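Local coordinates for pseudopodium-enriched atypical kinase 1 (Homo sapiens, PDB 6BHC), which adopts a protein kinase fold with an unusual catalytic cleft, forms a dimer and, as a pseudokinase, probably serves as a signalling scaffold rather than an enzyme, at residues A[28-31]-A[32-36]; A[390-393]-A[394-398]; A[409-412]-A[413-417]. The protein carries 1 engineered substitution. All coordinates share one frame; numbering follows the deposited sequence.

Contact 1: residues A[28-31]-A[32-36]; sequences LKKL and AVKCE
Four backbone hydrogen bonds join residues 28-31 to the next turn of helix 16-39. Ala32 N donates to Leu28 O, Val33 N to Lys29 O, Lys34 N to Lys30 O and Cys35 N to Leu31 O. The last spans 2.9 Å between N of Cys35 and O of Leu31, with an N-H...O angle of 162°. This is the i to i+4 pattern of an alpha helix.

Lys30 and Lys34 run side by side and point the same way. The Lys30 chain is extended and starts with CG trans to the backbone N (chi1 -177°). Lys34 kinks at its last torsion (53°), and NZ of Lys34 comes within 3.5 Å of CE of Lys30. The two NZ atoms of Lys30 and Lys34 stand 4.5 Å apart. The Lys30 amine also has a long, weak ion pair with Glu395 of the second subunit.

Side-chain carbons also rest on carbonyls of the preceding turn. CG2 of Val33 lies 3.2 Å from O of Lys29. CB of Ala32 is 3.4 Å from O of Leu28. CB of Lys34 sits equally close, 3.4 Å, to O of Lys30.

Leu28 and Leu31 turn to another side and pack on Met390 of helix 371-396. Leu31, Lys34 and Cys35 also meet Leu398 of the second subunit. The helix therefore has an apolar side built into the helical bundle and the dimer. Its paired amines probably repel each other mildly, and the carboxylate across the interface would partly offset that.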
ATOM      1  N   LEU A  28      11.684   3.203   1.063  1.00 27.24           N
ATOM      2  CA  LEU A  28      11.268   4.336   0.241  1.00 24.17           C
ATOM      3  C   LEU A  28      12.041   4.395  -1.069  1.00 26.05           C
ATOM      4  O   LEU A  28      11.493   4.818  -2.094  1.00 35.83           O
ATOM      5  CB  LEU A  28      11.433   5.643   1.017  1.00 24.73           C
ATOM      6  CG  LEU A  28      10.363   5.964   2.063  1.00 32.38           C
ATOM      7  CD1 LEU A  28      10.704   7.250   2.793  1.00 41.14           C
ATOM      8  CD2 LEU A  28       8.990   6.065   1.414  1.00 31.55           C
ATOM      9  N   LYS A  29      13.312   3.984  -1.059  1.00 28.49           N
ATOM     10  CA  LYS A  29      14.062   3.893  -2.307  1.00 31.23           C
ATOM     11  C   LYS A  29      13.471   2.831  -3.225  1.00 30.69           C
ATOM     12  O   LYS A  29      13.399   3.027  -4.444  1.00 25.62           O
ATOM     13  CB  LYS A  29      15.534   3.597  -2.020  1.00 27.78           C
ATOM     14  CG  LYS A  29      16.278   4.748  -1.369  1.00 30.82           C
ATOM     15  CD  LYS A  29      17.712   4.368  -1.055  1.00 33.81           C
ATOM     16  CE  LYS A  29      18.452   5.523  -0.406  1.00 33.73           C
ATOM     17  NZ  LYS A  29      19.800   5.114   0.068  1.00 45.34           N
ATOM     18  N   LYS A  30      13.039   1.703  -2.658  1.00 25.71           N
ATOM     19  CA  LYS A  30      12.414   0.665  -3.470  1.00 31.02           C
ATOM     20  C   LYS A  30      11.055   1.119  -3.991  1.00 32.04           C
ATOM     21  O   LYS A  30      10.690   0.821  -5.134  1.00 26.26           O
ATOM     22  CB  LYS A  30      12.286  -0.626  -2.660  1.00 27.87           C
ATOM     23  CG  LYS A  30      11.714  -1.803  -3.435  1.00 52.57           C
ATOM     24  CD  LYS A  30      11.662  -3.058  -2.575  1.00 58.83           C
ATOM     25  CE  LYS A  30      11.026  -4.223  -3.318  1.00 63.54           C
ATOM     26  NZ  LYS A  30      10.962  -5.451  -2.476  1.00 68.42           N
ATOM     27  N   LEU A  31      10.296   1.848  -3.168  1.00 25.15           N
ATOM     28  CA  LEU A  31       9.017   2.384  -3.621  1.00 25.31           C
ATOM     29  C   LEU A  31       9.211   3.415  -4.726  1.00 31.11           C
ATOM     30  O   LEU A  31       8.425   3.466  -5.680  1.00 28.80           O
ATOM     31  CB  LEU A  31       8.259   2.997  -2.443  1.00 29.54           C
ATOM     32  CG  LEU A  31       7.765   2.031  -1.365  1.00 29.98           C
ATOM     33  CD1 LEU A  31       7.266   2.794  -0.146  1.00 27.94           C
ATOM     34  CD2 LEU A  31       6.672   1.132  -1.919  1.00 31.54           C
ATOM     35  N   ALA A  32      10.252   4.243  -4.616  1.00 25.09           N
ATOM     36  CA  ALA A  32      10.512   5.240  -5.650  1.00 32.98           C
ATOM     37  C   ALA A  32      10.906   4.578  -6.964  1.00 26.54           C
ATOM     38  O   ALA A  32      10.468   5.009  -8.038  1.00 30.12           O
ATOM     39  CB  ALA A  32      11.601   6.208  -5.188  1.00 22.33           C
ATOM     40  N   VAL A  33      11.727   3.528  -6.899  1.00 27.84           N
ATOM     41  CA  VAL A  33      12.126   2.816  -8.109  1.00 25.03           C
ATOM     42  C   VAL A  33      10.932   2.094  -8.723  1.00 40.53           C
ATOM     43  O   VAL A  33      10.777   2.053  -9.950  1.00 35.08           O
ATOM     44  CB  VAL A  33      13.281   1.845  -7.797  1.00 33.68           C
ATOM     45  CG1 VAL A  33      13.540   0.919  -8.978  1.00 33.66           C
ATOM     46  CG2 VAL A  33      14.540   2.621  -7.445  1.00 35.70           C
ATOM     47  N   LYS A  34      10.066   1.518  -7.884  1.00 30.35           N
ATOM     48  CA  LYS A  34       8.875   0.855  -8.406  1.00 36.79           C
ATOM     49  C   LYS A  34       7.928   1.854  -9.060  1.00 36.37           C
ATOM     50  O   LYS A  34       7.335   1.559 -10.104  1.00 38.04           O
ATOM     51  CB  LYS A  34       8.166   0.088  -7.290  1.00 41.46           C
ATOM     52  CG  LYS A  34       8.497  -1.394  -7.259  1.00 57.23           C
ATOM     53  CD  LYS A  34       7.822  -2.089  -6.090  1.00 70.54           C
ATOM     54  CE  LYS A  34       7.948  -3.599  -6.207  1.00 80.41           C
ATOM     55  NZ  LYS A  34       9.362  -4.025  -6.396  1.00 82.70           N
ATOM     56  N   CYS A  35       7.772   3.038  -8.463  1.00 34.30           N
ATOM     57  CA  CYS A  35       6.989   4.087  -9.107  1.00 30.51           C
ATOM     58  C   CYS A  35       7.605   4.484 -10.441  1.00 38.07           C
ATOM     59  O   CYS A  35       6.893   4.643 -11.439  1.00 35.48           O
ATOM     60  CB  CYS A  35       6.878   5.306  -8.191  1.00 25.82           C
ATOM     61  SG  CYS A  35       5.842   5.078  -6.733  1.00 35.44           S
ATOM     62  N   GLU A  36       8.931   4.636 -10.479  1.00 40.78           N
ATOM     63  CA  GLU A  36       9.605   5.022 -11.714  1.00 46.31           C
ATOM     64  C   GLU A  36       9.331   4.024 -12.833  1.00 42.26           C
ATOM     65  O   GLU A  36       9.052   4.417 -13.971  1.00 48.72           O
ATOM     66  CB  GLU A  36      11.107   5.158 -11.463  1.00 55.19           C
ATOM     67  CG  GLU A  36      11.942   5.349 -12.716  1.00 66.87           C
ATOM     68  CD  GLU A  36      13.396   5.642 -12.401  1.00 78.47           C
ATOM     69  OE1 GLU A  36      13.683   6.735 -11.871  1.00 75.17           O
ATOM     70  OE2 GLU A  36      14.251   4.772 -12.675  1.00 92.41           O
TER

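Contact 2: residues A[390-393]-A[394-398]; sequences MIKF and AEKSL
Phe393 O receives two weak backbone bonds, from Lys396 N at 3.2 Å and from Ser397 N at 3.5 Å. Lys396 N also donates to Lys392 O, 3.3 Å away, in the i to i+4 bond. Ala394 O is gripped twice as well, by the backbone N and the OG of Ser397. The hydroxyl bond is short, 2.5 Å from OG of Ser397 to O of Ala394. A chi1 of 69° turns OG of Ser397 back to this carbonyl. Ala394 N and Glu395 N keep regular i to i+4 bonds to Met390 O and Ile391 O.

Most of this stretch is the last part of helix 371-396, which faces the second subunit. Met390 meets Ala394 of the second subunit, Phe393 meets Ser397 of it, and Ile391 meets its Ala27.

Ile391 and Glu395 cross at a slant. CG2 of Ile391 lies against the Glu395 carboxylate, 4.0 Å from CD of Glu395. CG of Glu395 sits 3.2 Å from O of Ile391. On another side, Lys392 and Lys396 bring their CE atoms to 4.5 Å. NZ of Lys396 turns to a hydrogen bond with Gly403 O.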
ATOM      1  N   MET A 390       5.264   6.559   4.519  1.00 25.54           N
ATOM      2  CA  MET A 390       5.114   5.109   4.470  1.00 24.64           C
ATOM      3  C   MET A 390       3.692   4.694   4.824  1.00 25.87           C
ATOM      4  O   MET A 390       3.130   3.782   4.206  1.00 29.97           O
ATOM      5  CB  MET A 390       6.117   4.443   5.411  1.00 25.42           C
ATOM      6  CG  MET A 390       6.219   2.934   5.247  1.00 31.98           C
ATOM      7  SD  MET A 390       6.969   2.467   3.675  1.00 42.62           S
ATOM      8  CE  MET A 390       8.564   3.267   3.816  1.00 35.52           C
ATOM      9  N   ILE A 391       3.095   5.354   5.818  1.00 28.17           N
ATOM     10  CA  ILE A 391       1.706   5.077   6.174  1.00 30.09           C
ATOM     11  C   ILE A 391       0.783   5.412   5.010  1.00 31.18           C
ATOM     12  O   ILE A 391      -0.174   4.681   4.727  1.00 32.57           O
ATOM     13  CB  ILE A 391       1.324   5.853   7.450  1.00 31.72           C
ATOM     14  CG1 ILE A 391       2.093   5.310   8.656  1.00 34.59           C
ATOM     15  CG2 ILE A 391      -0.178   5.793   7.695  1.00 20.18           C
ATOM     16  CD1 ILE A 391       1.935   6.146   9.910  1.00 27.05           C
ATOM     17  N   LYS A 392       1.065   6.513   4.306  1.00 27.28           N
ATOM     18  CA  LYS A 392       0.226   6.918   3.181  1.00 27.96           C
ATOM     19  C   LYS A 392       0.214   5.857   2.087  1.00 25.25           C
ATOM     20  O   LYS A 392      -0.846   5.533   1.539  1.00 29.96           O
ATOM     21  CB  LYS A 392       0.711   8.255   2.623  1.00 32.51           C
ATOM     22  CG  LYS A 392      -0.105   8.780   1.450  1.00 49.80           C
ATOM     23  CD  LYS A 392       0.570   9.987   0.813  1.00 64.90           C
ATOM     24  CE  LYS A 392      -0.263  10.569  -0.318  1.00 71.56           C
ATOM     25  NZ  LYS A 392      -1.545  11.143   0.170  1.00 71.26           N
ATOM     26  N   PHE A 393       1.383   5.304   1.754  1.00 22.13           N
ATOM     27  CA  PHE A 393       1.436   4.249   0.747  1.00 23.29           C
ATOM     28  C   PHE A 393       0.703   3.001   1.220  1.00 21.85           C
ATOM     29  O   PHE A 393       0.011   2.343   0.434  1.00 25.02           O
ATOM     30  CB  PHE A 393       2.887   3.916   0.401  1.00 26.74           C
ATOM     31  CG  PHE A 393       3.466   4.777  -0.684  1.00 28.68           C
ATOM     32  CD1 PHE A 393       3.317   4.426  -2.018  1.00 31.95           C
ATOM     33  CD2 PHE A 393       4.161   5.934  -0.373  1.00 29.76           C
ATOM     34  CE1 PHE A 393       3.851   5.217  -3.021  1.00 34.10           C
ATOM     35  CE2 PHE A 393       4.697   6.728  -1.370  1.00 34.92           C
ATOM     36  CZ  PHE A 393       4.541   6.370  -2.696  1.00 24.47           C
ATOM     37  N   ALA A 394       0.836   2.665   2.505  1.00 20.61           N
ATOM     38  CA  ALA A 394       0.184   1.474   3.037  1.00 26.07           C
ATOM     39  C   ALA A 394      -1.334   1.596   2.981  1.00 26.82           C
ATOM     40  O   ALA A 394      -2.035   0.606   2.742  1.00 26.19           O
ATOM     41  CB  ALA A 394       0.649   1.219   4.471  1.00 21.30           C
ATOM     42  N   GLU A 395      -1.862   2.804   3.201  1.00 24.48           N
ATOM     43  CA  GLU A 395      -3.309   2.990   3.169  1.00 31.76           C
ATOM     44  C   GLU A 395      -3.857   2.905   1.749  1.00 30.39           C
ATOM     45  O   GLU A 395      -5.017   2.518   1.557  1.00 29.95           O
ATOM     46  CB  GLU A 395      -3.683   4.328   3.808  1.00 36.00           C
ATOM     47  CG  GLU A 395      -3.285   4.441   5.275  1.00 50.32           C
ATOM     48  CD  GLU A 395      -3.721   5.752   5.907  1.00 65.21           C
ATOM     49  OE1 GLU A 395      -4.219   5.725   7.052  1.00 76.83           O
ATOM     50  OE2 GLU A 395      -3.568   6.807   5.258  1.00 65.06           O
ATOM     51  N   LYS A 396      -3.049   3.252   0.744  1.00 24.97           N
ATOM     52  CA  LYS A 396      -3.506   3.133  -0.635  1.00 27.11           C
ATOM     53  C   LYS A 396      -3.605   1.683  -1.090  1.00 35.63           C
ATOM     54  O   LYS A 396      -4.300   1.404  -2.072  1.00 39.15           O
ATOM     55  CB  LYS A 396      -2.585   3.915  -1.572  1.00 27.04           C
ATOM     56  CG  LYS A 396      -2.852   5.411  -1.580  1.00 39.31           C
ATOM     57  CD  LYS A 396      -1.986   6.127  -2.601  1.00 49.91           C
ATOM     58  CE  LYS A 396      -2.434   7.567  -2.785  1.00 52.33           C
ATOM     59  NZ  LYS A 396      -3.842   7.647  -3.267  1.00 61.67           N
ATOM     60  N   SER A 397      -2.938   0.755  -0.399  1.00 26.58           N
ATOM     61  CA  SER A 397      -3.038  -0.655  -0.757  1.00 33.52           C
ATOM     62  C   SER A 397      -4.424  -1.229  -0.494  1.00 38.34           C
ATOM     63  O   SER A 397      -4.718  -2.331  -0.970  1.00 41.19           O
ATOM     64  CB  SER A 397      -1.992  -1.471   0.005  1.00 38.84           C
ATOM     65  OG  SER A 397      -2.285  -1.519   1.391  1.00 38.67           O
ATOM     66  N   LEU A 398      -5.269  -0.517   0.247  1.00 41.91           N
ATOM     67  CA  LEU A 398      -6.638  -0.936   0.507  1.00 41.99           C
ATOM     68  C   LEU A 398      -7.665  -0.078  -0.218  1.00 43.73           C
ATOM     69  O   LEU A 398      -8.862  -0.374  -0.142  1.00 51.91           O
ATOM     70  CB  LEU A 398      -6.911  -0.919   2.015  1.00 36.99           C
ATOM     71  CG  LEU A 398      -6.020  -1.873   2.813  1.00 44.66           C
ATOM     72  CD1 LEU A 398      -6.162  -1.643   4.307  1.00 45.87           C
ATOM     73  CD2 LEU A 398      -6.351  -3.311   2.457  1.00 50.01           C
TER

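Contact 3: residues A[409-412]-A[413-417]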
ATOM      1  N   TRP A 409       5.100  10.090  -6.112  1.00 23.96           N
ATOM      2  CA  TRP A 409       6.395   9.585  -6.554  1.00 22.47           C
ATOM      3  C   TRP A 409       7.505  10.577  -6.229  1.00 20.32           C
ATOM      4  O   TRP A 409       8.533  10.209  -5.648  1.00 25.03           O
ATOM      5  CB  TRP A 409       6.343   9.286  -8.053  1.00 19.43           C
ATOM      6  CG  TRP A 409       7.654   8.900  -8.668  1.00 26.05           C
ATOM      7  CD1 TRP A 409       8.733   8.345  -8.039  1.00 23.28           C
ATOM      8  CD2 TRP A 409       8.024   9.046 -10.044  1.00 30.32           C
ATOM      9  NE1 TRP A 409       9.750   8.137  -8.938  1.00 32.14           N
ATOM     10  CE2 TRP A 409       9.341   8.560 -10.176  1.00 34.96           C
ATOM     11  CE3 TRP A 409       7.371   9.541 -11.176  1.00 31.90           C
ATOM     12  CZ2 TRP A 409      10.014   8.554 -11.396  1.00 36.15           C
ATOM     13  CZ3 TRP A 409       8.040   9.533 -12.386  1.00 34.05           C
ATOM     14  CH2 TRP A 409       9.347   9.042 -12.486  1.00 35.43           C
ATOM     15  N   LEU A 410       7.308  11.849  -6.588  1.00 17.51           N
ATOM     16  CA  LEU A 410       8.336  12.856  -6.341  1.00 23.05           C
ATOM     17  C   LEU A 410       8.605  13.021  -4.850  1.00 22.18           C
ATOM     18  O   LEU A 410       9.753  13.230  -4.437  1.00 22.33           O
ATOM     19  CB  LEU A 410       7.923  14.187  -6.970  1.00 25.95           C
ATOM     20  CG  LEU A 410       7.647  14.151  -8.477  1.00 41.37           C
ATOM     21  CD1 LEU A 410       7.233  15.521  -8.997  1.00 45.74           C
ATOM     22  CD2 LEU A 410       8.858  13.632  -9.236  1.00 39.96           C
ATOM     23  N   CYS A 411       7.561  12.928  -4.022  1.00 22.10           N
ATOM     24  CA  CYS A 411       7.759  13.022  -2.580  1.00 21.25           C
ATOM     25  C   CYS A 411       8.554  11.833  -2.057  1.00 23.14           C
ATOM     26  O   CYS A 411       9.408  11.989  -1.176  1.00 29.28           O
ATOM     27  CB  CYS A 411       6.409  13.121  -1.869  1.00 30.78           C
ATOM     28  SG  CYS A 411       6.528  13.333  -0.077  1.00 26.45           S
ATOM     29  N   ALA A 412       8.291  10.637  -2.592  1.00 24.76           N
ATOM     30  CA  ALA A 412       9.076   9.470  -2.206  1.00 17.38           C
ATOM     31  C   ALA A 412      10.532   9.619  -2.629  1.00 23.28           C
ATOM     32  O   ALA A 412      11.437   9.204  -1.897  1.00 25.38           O
ATOM     33  CB  ALA A 412       8.468   8.202  -2.806  1.00 20.51           C
ATOM     34  N   GLN A 413      10.779  10.202  -3.808  1.00 23.04           N
ATOM     35  CA  GLN A 413      12.153  10.445  -4.240  1.00 26.05           C
ATOM     36  C   GLN A 413      12.884  11.346  -3.256  1.00 17.63           C
ATOM     37  O   GLN A 413      14.057  11.117  -2.941  1.00 22.15           O
ATOM     38  CB  GLN A 413      12.175  11.076  -5.631  1.00 27.14           C
ATOM     39  CG  GLN A 413      11.866  10.137  -6.779  1.00 39.67           C
ATOM     40  CD  GLN A 413      12.167  10.765  -8.130  1.00 50.20           C
ATOM     41  OE1 GLN A 413      11.997  10.133  -9.172  1.00 64.30           O
ATOM     42  NE2 GLN A 413      12.619  12.015  -8.115  1.00 53.79           N
ATOM     43  N   TYR A 414      12.201  12.378  -2.764  1.00 19.45           N
ATOM     44  CA  TYR A 414      12.821  13.334  -1.859  1.00 18.11           C
ATOM     45  C   TYR A 414      13.219  12.672  -0.544  1.00 20.34           C
ATOM     46  O   TYR A 414      14.389  12.699  -0.148  1.00 18.16           O
ATOM     47  CB  TYR A 414      11.858  14.496  -1.628  1.00 17.08           C
ATOM     48  CG  TYR A 414      12.313  15.531  -0.631  1.00 17.83           C
ATOM     49  CD1 TYR A 414      13.646  15.918  -0.549  1.00 14.37           C
ATOM     50  CD2 TYR A 414      11.398  16.146   0.211  1.00 17.84           C
ATOM     51  CE1 TYR A 414      14.052  16.878   0.360  1.00 20.59           C
ATOM     52  CE2 TYR A 414      11.792  17.103   1.117  1.00 20.42           C
ATOM     53  CZ  TYR A 414      13.116  17.467   1.188  1.00 20.39           C
ATOM     54  OH  TYR A 414      13.496  18.427   2.096  1.00 14.99           O
ATOM     55  N   LEU A 415      12.254  12.053   0.139  1.00 16.19           N
ATOM     56  CA  LEU A 415      12.519  11.508   1.468  1.00 22.25           C
ATOM     57  C   LEU A 415      13.440  10.295   1.424  1.00 26.05           C
ATOM     58  O   LEU A 415      14.140  10.018   2.405  1.00 28.27           O
ATOM     59  CB  LEU A 415      11.205  11.147   2.157  1.00 23.28           C
ATOM     60  CG  LEU A 415      10.257  12.325   2.387  1.00 24.31           C
ATOM     61  CD1 LEU A 415       9.035  11.888   3.175  1.00 31.07           C
ATOM     62  CD2 LEU A 415      10.984  13.458   3.095  1.00 16.58           C
ATOM     63  N   ALA A 416      13.461   9.562   0.308  1.00 19.34           N
ATOM     64  CA  ALA A 416      14.282   8.356   0.241  1.00 31.38           C
ATOM     65  C   ALA A 416      15.767   8.693   0.180  1.00 30.79           C
ATOM     66  O   ALA A 416      16.593   7.986   0.770  1.00 26.20           O
ATOM     67  CB  ALA A 416      13.881   7.510  -0.966  1.00 18.28           C
ATOM     68  N   PHE A 417      16.125   9.767  -0.523  1.00 21.29           N
ATOM     69  CA  PHE A 417      17.521  10.106  -0.754  1.00 17.54           C
ATOM     70  C   PHE A 417      18.007  11.304   0.048  1.00 23.15           C
ATOM     71  O   PHE A 417      19.204  11.607   0.007  1.00 28.54           O
ATOM     72  CB  PHE A 417      17.759  10.367  -2.249  1.00 19.32           C
ATOM     73  CG  PHE A 417      17.606   9.144  -3.104  1.00 29.87           C
ATOM     74  CD1 PHE A 417      16.366   8.781  -3.606  1.00 32.72           C
ATOM     75  CD2 PHE A 417      18.702   8.351  -3.398  1.00 35.51           C
ATOM     76  CE1 PHE A 417      16.225   7.651  -4.390  1.00 36.05           C
ATOM     77  CE2 PHE A 417      18.568   7.221  -4.181  1.00 44.69           C
ATOM     78  CZ  PHE A 417      17.328   6.870  -4.677  1.00 39.17           C
TER
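Gln413 N, Tyr414 N, Leu415 N and Ala416 N donate to the carbonyls of Trp409, Leu410, Cys411 and Ala412, giving four successive alpha-helical bonds. The straightest has an N-H...O angle of 174° and runs 3.1 Å from N of Leu415 to O of Cys411.

The main side-chain meeting is between Trp409 and Gln413. CG of Trp409 is trans to the backbone N (chi1 174°), which swings the indole toward the Gln413 chain. The Gln413 chain is extended, and its amide plane is almost perpendicular to the indole, at 88°. OE1 of Gln413 approaches the ring obliquely, 3.0 Å from NE1 of Trp409 and 3.2 Å from CE2 of Trp409. The angle at NE1 is too poor for a hydrogen bond. CG of Gln413 adds a contact of 3.6 Å to NE1 of Trp409.

This turn lies on helix 406-417, which packs against both helix 16-39 and helix 371-396 in the helical region flanking the kinase fold. Trp409 stacks on Phe39 and meets Phe115 edge-to-face. With an alanine here, Gln413 would probably lose the indole that its OE1 and CG rest on and be freer to turn, and both phenylalanines would lose their ring partner.

Farther round the helix, SG of Cys411 comes loosely to within 4.4 Å of CD1 of Leu415. CB of Ala416 sits 3.1 Å from O of Ala412. Cys411, Ala412 and Leu415 pack on Leu389, while Leu410, Cys411 and Tyr414 meet Trp355.

In the fold
From the N terminus the chain meets contact 1 on helix 16-39, then contact 2 near the end of helix 371-396, and contact 3 on helix 406-417. Each is local to one helix, so none closes a loop. They come in series and neither nest nor cross. In space the three helices come together, although most of the chain separates the first helix from the other two. Contacts 1 and 3 are nearest, with centres about 8 Å apart. Contact 2 reaches contact 1 through Met390 and Phe393, and contact 3 through Phe393. Contacts 1 and 2 also face the second subunit, whereas no other chain of the dimer touches contact 3.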